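Local atomic coordinates of small TOPRIM domain protein (Geobacillus stearothermophilus, PDB entry 2FCJ), a protein that is of unknown function but contains a Toprim domain, a fold found in topoisomerases, primases and related enzymes that act on nucleic acids. Residues K6-E11 with Q17-V22. Numbering follows the deposited sequence.
Sequences KVIIVE and QKVAAV
Val19 divides its two methyls between Ile8 and Val10: with chi1 at 169°, CG1 lies anti to the backbone N and meets Ile8, while CG2, anti to the carbonyl carbon, is left for Val10. On the strand, chi1 of -63° sets Ile8 CG1 beside its own backbone N, and chi2 of 166° leaves CD1 anti to CA, which brings it to Val19. The evidence for contact is two methyl-to-methyl approaches. Ile8 CD1 stands 3.9 Å from Val19 CG1, the two side chains meeting at a slant, and Val10 CG1 lies 4.3 Å from Val19 CG2, a looser touch. The CA atoms of Ile8 and Val19 are 8.6 Å apart, a separation bridged by side chains alone. Ile8 and Val10, two positions apart, thus present the same strand face to one helical residue. This joins strand 6-10 to helix 13-22 in the first beta-alpha-beta unit of the Toprim domain; Val19 also reaches Ile29 and Leu56 on the flanking strands, and Leu101 and Phe106 pack on Ile8. All three touching residues are buried, and the segments bury 96 Å² between them, both sides summed: a small, wholly apolar contact, consistent with dispersion and exclusion of water.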
# COMPACT_ATOMS: atom_id res chain seq x y z
N LYS A 6 0.35 -9.31 6.85
CA LYS A 6 0.66 -8.29 5.85
C LYS A 6 -0.31 -7.16 5.93
O LYS A 6 -1.51 -7.36 6.04
CB LYS A 6 0.64 -8.90 4.47
CG LYS A 6 1.70 -9.97 4.30
CD LYS A 6 1.68 -10.52 2.89
CE LYS A 6 2.46 -11.82 2.81
NZ LYS A 6 2.62 -12.22 1.39
N VAL A 7 0.22 -5.96 5.70
CA VAL A 7 -0.55 -4.73 5.73
C VAL A 7 -0.08 -3.83 4.58
O VAL A 7 1.13 -3.63 4.41
CB VAL A 7 -0.31 -3.97 7.04
CG1 VAL A 7 -1.12 -2.67 7.06
CG2 VAL A 7 -0.66 -4.84 8.24
N ILE A 8 -1.02 -3.34 3.76
CA ILE A 8 -0.72 -2.32 2.75
C ILE A 8 -1.43 -1.04 3.14
O ILE A 8 -2.63 -1.05 3.41
CB ILE A 8 -1.16 -2.77 1.34
CG1 ILE A 8 -0.38 -4.00 0.92
CG2 ILE A 8 -0.95 -1.65 0.29
CD1 ILE A 8 -0.98 -4.69 -0.27
N ILE A 9 -0.69 0.06 3.14
CA ILE A 9 -1.24 1.38 3.41
C ILE A 9 -1.27 2.17 2.12
O ILE A 9 -0.31 2.17 1.36
CB ILE A 9 -0.40 2.11 4.47
CG1 ILE A 9 -0.32 1.27 5.75
CG2 ILE A 9 -0.97 3.50 4.75
CD1 ILE A 9 0.67 1.76 6.78
N VAL A 10 -2.43 2.75 1.83
CA VAL A 10 -2.61 3.62 0.66
C VAL A 10 -3.27 4.92 1.09
O VAL A 10 -3.79 5.03 2.21
CB VAL A 10 -3.51 2.95 -0.40
CG1 VAL A 10 -2.84 1.67 -0.95
CG2 VAL A 10 -4.89 2.63 0.16
N GLU A 11 -3.27 5.89 0.19
CA GLU A 11 -3.76 7.22 0.51
C GLU A 11 -5.26 7.37 0.24
O GLU A 11 -5.96 8.11 0.94
CB GLU A 11 -2.98 8.29 -0.26
CG GLU A 11 -3.38 9.74 0.10
CD GLU A 11 -2.41 10.78 -0.46
OE1 GLU A 11 -1.69 10.48 -1.44
OE2 GLU A 11 -2.40 11.92 0.07
N GLN A 17 -9.76 -0.13 -2.63
CA GLN A 17 -10.64 -1.07 -3.31
C GLN A 17 -9.92 -1.78 -4.46
O GLN A 17 -10.07 -2.99 -4.64
CB GLN A 17 -11.89 -0.35 -3.81
CG GLN A 17 -12.63 0.39 -2.71
CD GLN A 17 -13.46 -0.53 -1.83
OE1 GLN A 17 -14.60 -0.87 -2.17
NE2 GLN A 17 -12.92 -0.90 -0.67
N LYS A 18 -9.10 -1.04 -5.20
CA LYS A 18 -8.37 -1.61 -6.34
C LYS A 18 -7.35 -2.64 -5.88
O LYS A 18 -7.23 -3.72 -6.46
CB LYS A 18 -7.67 -0.48 -7.07
CG LYS A 18 -6.91 -0.90 -8.29
CD LYS A 18 -6.65 0.31 -9.17
CE LYS A 18 -6.04 -0.09 -10.49
NZ LYS A 18 -6.26 0.99 -11.47
N VAL A 19 -6.59 -2.29 -4.85
CA VAL A 19 -5.66 -3.25 -4.25
C VAL A 19 -6.37 -4.50 -3.76
O VAL A 19 -5.94 -5.63 -4.02
CB VAL A 19 -4.90 -2.61 -3.09
CG1 VAL A 19 -4.13 -3.67 -2.32
CG2 VAL A 19 -3.96 -1.53 -3.60
N ALA A 20 -7.47 -4.32 -3.02
CA ALA A 20 -8.19 -5.44 -2.45
C ALA A 20 -8.69 -6.39 -3.53
O ALA A 20 -8.79 -7.59 -3.30
CB ALA A 20 -9.35 -4.95 -1.60
N ALA A 21 -9.04 -5.83 -4.69
CA ALA A 21 -9.59 -6.62 -5.79
C ALA A 21 -8.54 -7.52 -6.44
O ALA A 21 -8.88 -8.58 -6.97
CB ALA A 21 -10.23 -5.71 -6.83
N VAL A 22 -7.27 -7.13 -6.37
CA VAL A 22 -6.24 -7.95 -7.00
C VAL A 22 -5.68 -9.03 -6.09
O VAL A 22 -5.08 -9.99 -6.56
CB VAL A 22 -5.11 -7.14 -7.67
CG1 VAL A 22 -5.68 -5.97 -8.44
CG2 VAL A 22 -4.10 -6.68 -6.66